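Local coordinates for putative metal resistance protein (Proteus mirabilis, PDB 6C29) that probably takes part in protein disulfide reduction in the periplasm, its N-terminal tandem immunoglobulin-fold domain priming the disulfide isomerase activity of the partner protein ScsC, at residues V54-V64 against S102-S112; P149-V158 against F229-V240. All coordinates share one frame; numbering follows the deposited sequence.

Interaction 1 (V54-V64 against S102-S112)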
loop_
_atom_site.group_PDB
_atom_site.type_symbol
_atom_site.label_atom_id
_atom_site.label_comp_id
_atom_site.label_asym_id
_atom_site.label_seq_id
_atom_site.Cartn_x
_atom_site.Cartn_y
_atom_site.Cartn_z
ATOM N N VAL A 54 -0.419 -4.864 10.524
ATOM C CA VAL A 54 0.020 -3.503 10.801
ATOM C C VAL A 54 0.744 -2.974 9.552
ATOM O O VAL A 54 1.610 -3.657 9.013
ATOM C CB VAL A 54 0.980 -3.463 12.010
ATOM C CG1 VAL A 54 1.373 -2.039 12.289
ATOM C CG2 VAL A 54 0.317 -4.144 13.225
ATOM N N ALA A 55 0.370 -1.799 9.073
ATOM C CA ALA A 55 1.047 -1.222 7.911
ATOM C C ALA A 55 2.477 -0.824 8.292
ATOM O O ALA A 55 2.706 -0.312 9.387
ATOM C CB ALA A 55 0.313 -0.019 7.384
ATOM N N PRO A 56 3.449 -1.061 7.393
ATOM C CA PRO A 56 4.797 -0.524 7.674
ATOM C C PRO A 56 4.775 0.990 7.708
ATOM O O PRO A 56 3.957 1.625 7.047
ATOM C CB PRO A 56 5.645 -1.026 6.508
ATOM C CG PRO A 56 4.663 -1.345 5.429
ATOM C CD PRO A 56 3.381 -1.756 6.095
ATOM N N GLU A 57 5.682 1.583 8.484
ATOM C CA GLU A 57 5.767 3.038 8.553
ATOM C C GLU A 57 7.176 3.476 8.925
ATOM O O GLU A 57 7.930 2.685 9.477
ATOM C CB GLU A 57 4.756 3.587 9.558
ATOM C CG GLU A 57 5.058 3.254 10.993
ATOM C CD GLU A 57 4.049 3.879 11.942
ATOM O OE1 GLU A 57 2.959 4.276 11.473
ATOM O OE2 GLU A 57 4.377 4.046 13.136
ATOM N N ILE A 58 7.505 4.732 8.624
ATOM C CA ILE A 58 8.770 5.321 9.017
ATOM C C ILE A 58 8.486 6.552 9.854
ATOM O O ILE A 58 7.663 7.397 9.481
ATOM C CB ILE A 58 9.651 5.733 7.813
ATOM C CG1 ILE A 58 10.075 4.515 7.003
ATOM C CG2 ILE A 58 10.905 6.460 8.306
ATOM C CD1 ILE A 58 10.745 4.860 5.678
ATOM N N ASN A 59 9.220 6.668 10.949
ATOM C CA ASN A 59 9.222 7.881 11.755
ATOM C C ASN A 59 10.585 8.534 11.630
ATOM O O ASN A 59 11.610 7.959 12.011
ATOM C CB ASN A 59 8.859 7.533 13.188
ATOM C CG ASN A 59 7.399 7.058 13.305
ATOM O OD1 ASN A 59 6.469 7.871 13.307
ATOM N ND2 ASN A 59 7.195 5.739 13.392
ATOM N N TRP A 60 10.597 9.726 11.041
ATOM C CA TRP A 60 11.830 10.476 10.819
ATOM C C TRP A 60 12.138 11.318 12.047
ATOM O O TRP A 60 11.234 11.856 12.680
ATOM C CB TRP A 60 11.702 11.382 9.598
ATOM C CG TRP A 60 11.330 10.663 8.340
ATOM C CD1 TRP A 60 10.109 10.633 7.758
ATOM C CD2 TRP A 60 12.190 9.864 7.511
ATOM N NE1 TRP A 60 10.143 9.869 6.625
ATOM C CE2 TRP A 60 11.407 9.387 6.445
ATOM C CE3 TRP A 60 13.537 9.510 7.568
ATOM C CZ2 TRP A 60 11.927 8.574 5.443
ATOM C CZ3 TRP A 60 14.054 8.696 6.565
ATOM C CH2 TRP A 60 13.249 8.238 5.526
ATOM N N THR A 61 13.421 11.399 12.374
ATOM C CA THR A 61 13.918 12.266 13.437
ATOM C C THR A 61 13.753 13.739 13.057
ATOM O O THR A 61 13.404 14.566 13.890
ATOM C CB THR A 61 15.387 11.983 13.725
ATOM O OG1 THR A 61 15.531 10.630 14.169
ATOM C CG2 THR A 61 15.934 12.949 14.776
ATOM N N GLN A 62 14.090 14.067 11.816
ATOM C CA GLN A 62 13.980 15.426 11.312
ATOM C C GLN A 62 12.519 15.808 11.162
ATOM O O GLN A 62 11.671 14.949 10.924
ATOM C CB GLN A 62 14.666 15.563 9.948
ATOM C CG GLN A 62 16.201 15.505 9.938
ATOM C CD GLN A 62 16.775 14.119 10.207
ATOM O OE1 GLN A 62 16.123 13.114 9.973
ATOM N NE2 GLN A 62 18.011 14.071 10.706
ATOM N N SER A 63 12.214 17.095 11.268
ATOM C CA SER A 63 10.887 17.543 10.896
ATOM C C SER A 63 10.847 17.539 9.386
ATOM O O SER A 63 11.733 18.080 8.719
ATOM C CB SER A 63 10.569 18.917 11.470
ATOM O OG SER A 63 10.596 18.857 12.886
ATOM N N VAL A 64 9.831 16.878 8.855
ATOM C CA VAL A 64 9.601 16.825 7.427
ATOM C C VAL A 64 8.182 17.298 7.289
ATOM O O VAL A 64 7.443 17.292 8.275
ATOM C CB VAL A 64 9.803 15.399 6.833
ATOM C CG1 VAL A 64 11.206 14.900 7.141
ATOM C CG2 VAL A 64 8.763 14.427 7.372
ATOM N N SER A 102 17.957 19.677 6.481
ATOM C CA SER A 102 19.224 19.072 6.859
ATOM C C SER A 102 19.821 18.311 5.692
ATOM O O SER A 102 19.117 17.914 4.765
ATOM C CB SER A 102 18.990 18.101 8.025
ATOM O OG SER A 102 20.213 17.486 8.420
ATOM N N ASP A 103 21.124 18.100 5.745
ATOM C CA ASP A 103 21.803 17.319 4.719
ATOM C C ASP A 103 21.757 15.843 5.134
ATOM O O ASP A 103 22.204 14.973 4.402
ATOM C CB ASP A 103 23.248 17.792 4.527
ATOM C CG ASP A 103 23.333 19.224 3.971
ATOM O OD1 ASP A 103 22.474 19.600 3.144
ATOM O OD2 ASP A 103 24.271 19.963 4.344
ATOM N N ASN A 104 21.253 15.590 6.335
ATOM C CA ASN A 104 21.105 14.245 6.845
ATOM C C ASN A 104 19.650 13.908 7.094
ATOM O O ASN A 104 18.853 14.741 7.545
ATOM C CB ASN A 104 21.913 14.108 8.127
ATOM C CG ASN A 104 23.390 14.317 7.886
ATOM O OD1 ASN A 104 24.093 13.414 7.442
ATOM N ND2 ASN A 104 23.861 15.533 8.156
ATOM N N LEU A 105 19.304 12.676 6.787
ATOM C CA LEU A 105 17.973 12.198 7.028
ATOM C C LEU A 105 18.100 10.902 7.799
ATOM O O LEU A 105 18.750 9.962 7.354
ATOM C CB LEU A 105 17.235 12.042 5.706
ATOM C CG LEU A 105 15.746 11.751 5.768
ATOM C CD1 LEU A 105 14.992 12.793 6.534
ATOM C CD2 LEU A 105 15.249 11.680 4.352
ATOM N N ASN A 106 17.512 10.895 8.984
ATOM C CA ASN A 106 17.546 9.760 9.867
ATOM C C ASN A 106 16.147 9.380 10.189
ATOM O O ASN A 106 15.335 10.248 10.507
ATOM C CB ASN A 106 18.312 10.079 11.147
ATOM C CG ASN A 106 19.646 10.698 10.864
ATOM O OD1 ASN A 106 19.805 11.923 10.882
ATOM N ND2 ASN A 106 20.607 9.858 10.536
ATOM N N GLY A 107 15.848 8.100 10.075
ATOM C CA GLY A 107 14.513 7.639 10.411
ATOM C C GLY A 107 14.540 6.228 10.964
ATOM O O GLY A 107 15.540 5.526 10.900
ATOM N N VAL A 108 13.422 5.823 11.546
ATOM C CA VAL A 108 13.248 4.457 11.994
ATOM C C VAL A 108 12.054 3.861 11.267
ATOM O O VAL A 108 10.927 4.351 11.376
ATOM C CB VAL A 108 13.027 4.382 13.493
ATOM C CG1 VAL A 108 12.731 2.944 13.899
ATOM C CG2 VAL A 108 14.253 4.933 14.222
ATOM N N LEU A 109 12.319 2.833 10.480
ATOM C CA LEU A 109 11.295 2.047 9.820
ATOM C C LEU A 109 10.815 0.971 10.777
ATOM O O LEU A 109 11.620 0.135 11.192
ATOM C CB LEU A 109 11.845 1.385 8.554
ATOM C CG LEU A 109 11.011 0.269 7.925
ATOM C CD1 LEU A 109 9.737 0.816 7.313
ATOM C CD2 LEU A 109 11.855 -0.486 6.892
ATOM N N THR A 110 9.523 0.958 11.117
ATOM C CA THR A 110 8.928 -0.171 11.819
ATOM C C THR A 110 8.327 -1.063 10.749
ATOM O O THR A 110 7.263 -0.756 10.173
ATOM C CB THR A 110 7.893 0.260 12.825
ATOM O OG1 THR A 110 8.517 1.132 13.800
ATOM C CG2 THR A 110 7.272 -0.983 13.514
ATOM N N LEU A 111 9.049 -2.123 10.417
ATOM C CA LEU A 111 8.632 -3.042 9.382
ATOM C C LEU A 111 7.798 -4.143 9.970
ATOM O O LEU A 111 8.212 -4.825 10.913
ATOM C CB LEU A 111 9.831 -3.656 8.665
ATOM C CG LEU A 111 9.466 -4.624 7.535
ATOM C CD1 LEU A 111 8.848 -3.896 6.375
ATOM C CD2 LEU A 111 10.754 -5.331 7.093
ATOM N N SER A 112 6.598 -4.312 9.444
ATOM C CA SER A 112 5.776 -5.441 9.793
ATOM C C SER A 112 5.966 -6.572 8.802
ATOM O O SER A 112 5.966 -6.351 7.567
ATOM C CB SER A 112 4.331 -5.015 9.811
ATOM O OG SER A 112 4.097 -4.343 8.588
HETATM O O HOH W 1 4.623 -0.799 11.381
HETATM O O HOH W 2 5.718 2.441 14.523
HETATM O O HOH W 3 9.156 3.761 13.378
#

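Interaction 2 (P149-V158 against F229-V240)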
loop_
_atom_site.group_PDB
_atom_site.type_symbol
_atom_site.label_atom_id
_atom_site.label_comp_id
_atom_site.label_asym_id
_atom_site.label_seq_id
_atom_site.Cartn_x
_atom_site.Cartn_y
_atom_site.Cartn_z
ATOM N N PRO A 149 -0.736 2.327 -8.120
ATOM C CA PRO A 149 -1.998 2.623 -8.796
ATOM C C PRO A 149 -2.134 4.089 -9.210
ATOM O O PRO A 149 -1.612 4.974 -8.542
ATOM C CB PRO A 149 -3.034 2.235 -7.760
ATOM C CG PRO A 149 -2.373 1.198 -6.889
ATOM C CD PRO A 149 -0.971 1.759 -6.793
ATOM N N VAL A 150 -2.780 4.322 -10.351
ATOM C CA VAL A 150 -3.040 5.677 -10.841
ATOM C C VAL A 150 -4.494 6.036 -10.663
ATOM O O VAL A 150 -5.302 5.188 -10.369
ATOM C CB VAL A 150 -2.614 5.834 -12.298
ATOM C CG1 VAL A 150 -1.077 5.730 -12.355
ATOM C CG2 VAL A 150 -3.277 4.855 -13.170
ATOM N N THR A 151 -4.808 7.321 -10.805
ATOM C CA THR A 151 -6.137 7.799 -10.423
ATOM C C THR A 151 -7.025 8.006 -11.645
ATOM O O THR A 151 -8.109 8.554 -11.543
ATOM C CB THR A 151 -6.046 9.121 -9.640
ATOM O OG1 THR A 151 -5.267 10.045 -10.400
ATOM C CG2 THR A 151 -5.415 8.875 -8.269
ATOM N N SER A 152 -6.586 7.557 -12.796
ATOM C CA SER A 152 -7.460 7.570 -13.962
ATOM C C SER A 152 -7.274 6.299 -14.757
ATOM O O SER A 152 -6.313 5.540 -14.541
ATOM C CB SER A 152 -7.213 8.789 -14.848
ATOM O OG SER A 152 -5.909 8.757 -15.361
ATOM N N GLY A 153 -8.231 6.064 -15.641
ATOM C CA GLY A 153 -8.261 4.899 -16.487
ATOM C C GLY A 153 -8.947 3.708 -15.822
ATOM O O GLY A 153 -9.343 3.727 -14.641
ATOM N N LEU A 154 -9.044 2.662 -16.620
ATOM C CA LEU A 154 -9.659 1.366 -16.273
ATOM C C LEU A 154 -11.160 1.443 -16.013
ATOM O O LEU A 154 -11.899 0.646 -16.594
ATOM C CB LEU A 154 -8.967 0.699 -15.072
ATOM C CG LEU A 154 -9.399 -0.774 -14.875
ATOM C CD1 LEU A 154 -9.129 -1.596 -16.126
ATOM C CD2 LEU A 154 -8.750 -1.376 -13.666
ATOM N N ILE A 155 -11.623 2.307 -15.112
ATOM C CA ILE A 155 -13.052 2.399 -14.857
ATOM C C ILE A 155 -13.617 3.731 -15.310
ATOM O O ILE A 155 -12.939 4.764 -15.257
ATOM C CB ILE A 155 -13.384 2.187 -13.382
ATOM C CG1 ILE A 155 -12.804 3.297 -12.526
ATOM C CG2 ILE A 155 -12.904 0.771 -12.921
ATOM C CD1 ILE A 155 -13.376 3.318 -11.199
ATOM N N SER A 156 -14.864 3.691 -15.759
ATOM C CA SER A 156 -15.558 4.902 -16.194
ATOM C C SER A 156 -16.732 5.313 -15.296
ATOM O O SER A 156 -17.239 6.429 -15.421
ATOM C CB SER A 156 -16.064 4.724 -17.625
ATOM O OG SER A 156 -16.823 3.557 -17.758
ATOM N N ALA A 157 -17.171 4.428 -14.409
ATOM C CA ALA A 157 -18.232 4.747 -13.458
ATOM C C ALA A 157 -18.166 3.821 -12.256
ATOM O O ALA A 157 -17.773 2.658 -12.374
ATOM C CB ALA A 157 -19.595 4.663 -14.099
ATOM N N VAL A 158 -18.549 4.374 -11.112
ATOM C CA VAL A 158 -18.640 3.654 -9.856
ATOM C C VAL A 158 -19.921 4.032 -9.141
ATOM O O VAL A 158 -20.271 5.230 -9.053
ATOM C CB VAL A 158 -17.445 3.987 -8.930
ATOM C CG1 VAL A 158 -17.567 3.246 -7.623
ATOM C CG2 VAL A 158 -16.170 3.680 -9.615
ATOM N N PHE A 229 -10.419 2.261 -2.802
ATOM C CA PHE A 229 -9.991 0.935 -3.182
ATOM C C PHE A 229 -9.103 1.024 -4.407
ATOM O O PHE A 229 -9.072 2.032 -5.102
ATOM C CB PHE A 229 -11.194 -0.004 -3.411
ATOM C CG PHE A 229 -12.116 0.409 -4.509
ATOM C CD1 PHE A 229 -11.911 0.012 -5.812
ATOM C CD2 PHE A 229 -13.239 1.148 -4.212
ATOM C CE1 PHE A 229 -12.798 0.370 -6.816
ATOM C CE2 PHE A 229 -14.147 1.501 -5.215
ATOM C CZ PHE A 229 -13.926 1.111 -6.503
ATOM N N VAL A 230 -8.386 -0.060 -4.629
ATOM C CA VAL A 230 -7.633 -0.293 -5.830
ATOM C C VAL A 230 -8.302 -1.431 -6.581
ATOM O O VAL A 230 -8.604 -2.468 -6.014
ATOM C CB VAL A 230 -6.175 -0.622 -5.499
ATOM C CG1 VAL A 230 -5.419 -1.122 -6.747
ATOM C CG2 VAL A 230 -5.510 0.594 -4.835
ATOM N N VAL A 231 -8.556 -1.240 -7.872
ATOM C CA VAL A 231 -9.027 -2.291 -8.741
ATOM C C VAL A 231 -7.988 -2.498 -9.828
ATOM O O VAL A 231 -7.406 -1.533 -10.332
ATOM C CB VAL A 231 -10.422 -1.943 -9.324
ATOM C CG1 VAL A 231 -10.444 -0.569 -10.024
ATOM C CG2 VAL A 231 -10.902 -3.019 -10.269
ATOM N N THR A 232 -7.713 -3.762 -10.139
ATOM C CA THR A 232 -6.724 -4.124 -11.131
ATOM C C THR A 232 -7.335 -5.040 -12.167
ATOM O O THR A 232 -8.257 -5.798 -11.859
ATOM C CB THR A 232 -5.518 -4.817 -10.503
ATOM O OG1 THR A 232 -5.903 -6.090 -9.978
ATOM C CG2 THR A 232 -4.902 -3.955 -9.386
ATOM N N ASP A 233 -6.813 -4.982 -13.385
ATOM C CA ASP A 233 -7.112 -5.943 -14.441
ATOM C C ASP A 233 -6.081 -5.701 -15.552
ATOM O O ASP A 233 -5.686 -4.562 -15.777
ATOM C CB ASP A 233 -8.537 -5.797 -14.960
ATOM C CG ASP A 233 -9.020 -7.025 -15.677
ATOM O OD1 ASP A 233 -8.380 -8.088 -15.595
ATOM O OD2 ASP A 233 -10.079 -6.917 -16.303
ATOM N N ASP A 234 -5.665 -6.778 -16.219
ATOM C CA ASP A 234 -4.796 -6.690 -17.400
ATOM C C ASP A 234 -3.536 -5.882 -17.122
ATOM O O ASP A 234 -3.065 -5.134 -17.978
ATOM C CB ASP A 234 -5.577 -6.087 -18.560
ATOM C CG ASP A 234 -6.717 -6.998 -19.015
ATOM O OD1 ASP A 234 -6.526 -8.228 -19.025
ATOM O OD2 ASP A 234 -7.822 -6.487 -19.272
ATOM N N GLY A 235 -3.008 -6.001 -15.913
ATOM C CA GLY A 235 -1.771 -5.310 -15.579
ATOM C C GLY A 235 -1.901 -3.814 -15.299
ATOM O O GLY A 235 -0.886 -3.122 -15.106
ATOM N N TYR A 236 -3.132 -3.317 -15.288
ATOM C CA TYR A 236 -3.427 -1.942 -14.932
ATOM C C TYR A 236 -3.969 -1.874 -13.542
ATOM O O TYR A 236 -4.696 -2.761 -13.134
ATOM C CB TYR A 236 -4.448 -1.349 -15.899
ATOM C CG TYR A 236 -4.497 0.162 -15.972
ATOM C CD1 TYR A 236 -5.231 0.918 -15.050
ATOM C CD2 TYR A 236 -3.824 0.835 -16.983
ATOM C CE1 TYR A 236 -5.283 2.350 -15.135
ATOM C CE2 TYR A 236 -3.870 2.224 -17.087
ATOM C CZ TYR A 236 -4.598 2.972 -16.168
ATOM O OH TYR A 236 -4.627 4.344 -16.309
ATOM N N SER A 237 -3.625 -0.822 -12.815
ATOM C CA SER A 237 -4.063 -0.647 -11.453
ATOM C C SER A 237 -4.595 0.746 -11.233
ATOM O O SER A 237 -3.872 1.712 -11.430
ATOM C CB SER A 237 -2.901 -0.916 -10.516
ATOM O OG SER A 237 -3.297 -0.794 -9.177
ATOM N N ARG A 238 -5.841 0.837 -10.772
ATOM C CA ARG A 238 -6.569 2.093 -10.593
ATOM C C ARG A 238 -7.008 2.278 -9.160
ATOM O O ARG A 238 -7.694 1.424 -8.593
ATOM C CB ARG A 238 -7.797 2.101 -11.522
ATOM C CG ARG A 238 -8.856 3.161 -11.269
ATOM C CD ARG A 238 -8.423 4.602 -11.546
ATOM N NE ARG A 238 -9.385 5.553 -10.993
ATOM C CZ ARG A 238 -10.420 6.041 -11.649
ATOM N NH1 ARG A 238 -10.648 5.718 -12.909
ATOM N NH2 ARG A 238 -11.222 6.872 -11.029
ATOM N N GLN A 239 -6.621 3.420 -8.603
ATOM C CA GLN A 239 -7.084 3.905 -7.319
ATOM C C GLN A 239 -8.376 4.682 -7.494
ATOM O O GLN A 239 -8.435 5.614 -8.309
ATOM C CB GLN A 239 -5.996 4.789 -6.710
ATOM C CG GLN A 239 -6.443 5.568 -5.503
ATOM C CD GLN A 239 -6.694 4.702 -4.290
ATOM O OE1 GLN A 239 -5.945 3.784 -3.993
ATOM N NE2 GLN A 239 -7.775 4.993 -3.579
ATOM N N VAL A 240 -9.403 4.278 -6.757
ATOM C CA VAL A 240 -10.698 4.935 -6.755
ATOM C C VAL A 240 -10.932 5.584 -5.405
ATOM O O VAL A 240 -10.723 4.965 -4.348
ATOM C CB VAL A 240 -11.797 3.930 -7.035
ATOM C CG1 VAL A 240 -13.144 4.611 -6.998
ATOM C CG2 VAL A 240 -11.600 3.281 -8.369
HETATM O O HOH W 4 -13.130 7.534 -13.198
#

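Interaction 1 (V54-V64 against S102-S112)
Trp60 lays one face of its indole against Leu105, whose CD2 stands 4.2 Å from the centroid of the six-membered ring in a CH-pi contact. Over the opposite face comes CG2 of Ile58, so the flat ring is held between two branched aliphatic chains. Gly107 pairs directly with Trp60, and having no side chain it leaves room for the indole, whose CE3 lies 3.5 Å from Gly107 CA. Next along the side of the sheet that carries Trp60, CG1 of Ile58 meets CD1 of Leu109 at 3.7 Å. These apolar groups turn inward to Ile95 and Leu97 of strand 90-97 and to Ile32 and Leu34 of strand 30-38, forming part of the core between the two sheets of an immunoglobulin-type beta sandwich, the DsbD-like N-terminal domain. Strand 57-60 is an outer strand there, antiparallel to 104-112, and Glu57 with Thr110 and Asn59 with Val108 are its hydrogen-bonded pairs. Their side chains occupy the other, wetter face, where one water links Asn59 ND2, Val108 O and Thr110 OG1, the last also bonded to Asp122. Beyond the strand, Gln62 continues the pairing with its amide: bent at chi2 (72°), the chain brings OE1 to within 2.8 Å of Asn106 N in a nearly straight bond (174°). Gln62 NE2 donates a hydrogen bond to a lone pair of Asn106 OD1, in the carbonyl plane, also at 2.8 Å. At the other end Ser112 OG donates to Val54 O across 2.6 Å, a small hydroxyl tying the loop before the strand to its neighbour.

Interaction 2 (P149-V158 against F229-V240)
Arg238 reaches into the bend of 149-158 and donates from NH1 to Gly153 O at 2.9 Å, the oxygen lying close to the guanidinium plane. That carbonyl also accepts from Ile155 N, and both donors approach from the same face of its plane. NE of the arginine is taken by the carbonyl of its neighbour Gln239, and NH2 gives to a water, so all three guanidinium nitrogens have an acceptor. A long, flat, multiply donating group suits this place, where it can serve Gly153 O and Gln239 O together. Thr151 O lies over one guanidinium face, too badly angled to bond NE, while Ile155 covers the other, Ile155 CG1 3.3 Å from Arg238 NH1. The bend at chi2 (67°) turns the arginine back toward the loop.

Tyr236 satisfies a second carbonyl, its OH donating to Ser152 O over 2.7 Å; the ring reaches it with CG anti to the backbone N (chi1 -159°), and CD1 packs on Leu154 CB at 3.7 Å. Gly153, with phi of 87°, passes beside this hydroxyl where a side chain would collide. Val150 uses both its backbone polar atoms, N giving to Ser237 O at 3.0 Å and O accepting from Gln239 N at 2.8 Å, a single bridge to the edge of the hairpin. Just before it, Pro149 CG lies 3.8 Å from Val230 CG2. The hydroxyl of Ser237 and the amide oxygen of Gln239 find their partners in Ser73 and Arg47. Farther along, Ile155 packs on Val231 and Val240, Val158 on Val240 and the ring edge of Phe229. Strands 229-233 and 236-240, joined by a type I' turn, form a beta hairpin, and the segment that crosses it leads into the facing sheet of the second immunoglobulin-fold unit.

How the interactions relate
Interaction 1 closes before interaction 2 opens along the chain, and the two lie on opposite sides of its centre, with centres 29 Å apart and nearest atoms about 14 Å apart. They share no strand or sheet. Interaction 1 joins an outer strand to the middle strand of a three-stranded sheet, 57-60, 104-114 and 118-128. Interaction 2 sets the lead-in to strand 155-163 against strands 226-233 and 236-243 of another three-stranded sheet. This is consistent with each belonging to a different half of the tandem immunoglobulin-fold domain, interaction 1 in the DsbD-like N-terminal one. Hairpin side chains of interaction 2 also bond to residues from the earlier part of the chain, so the halves touch there.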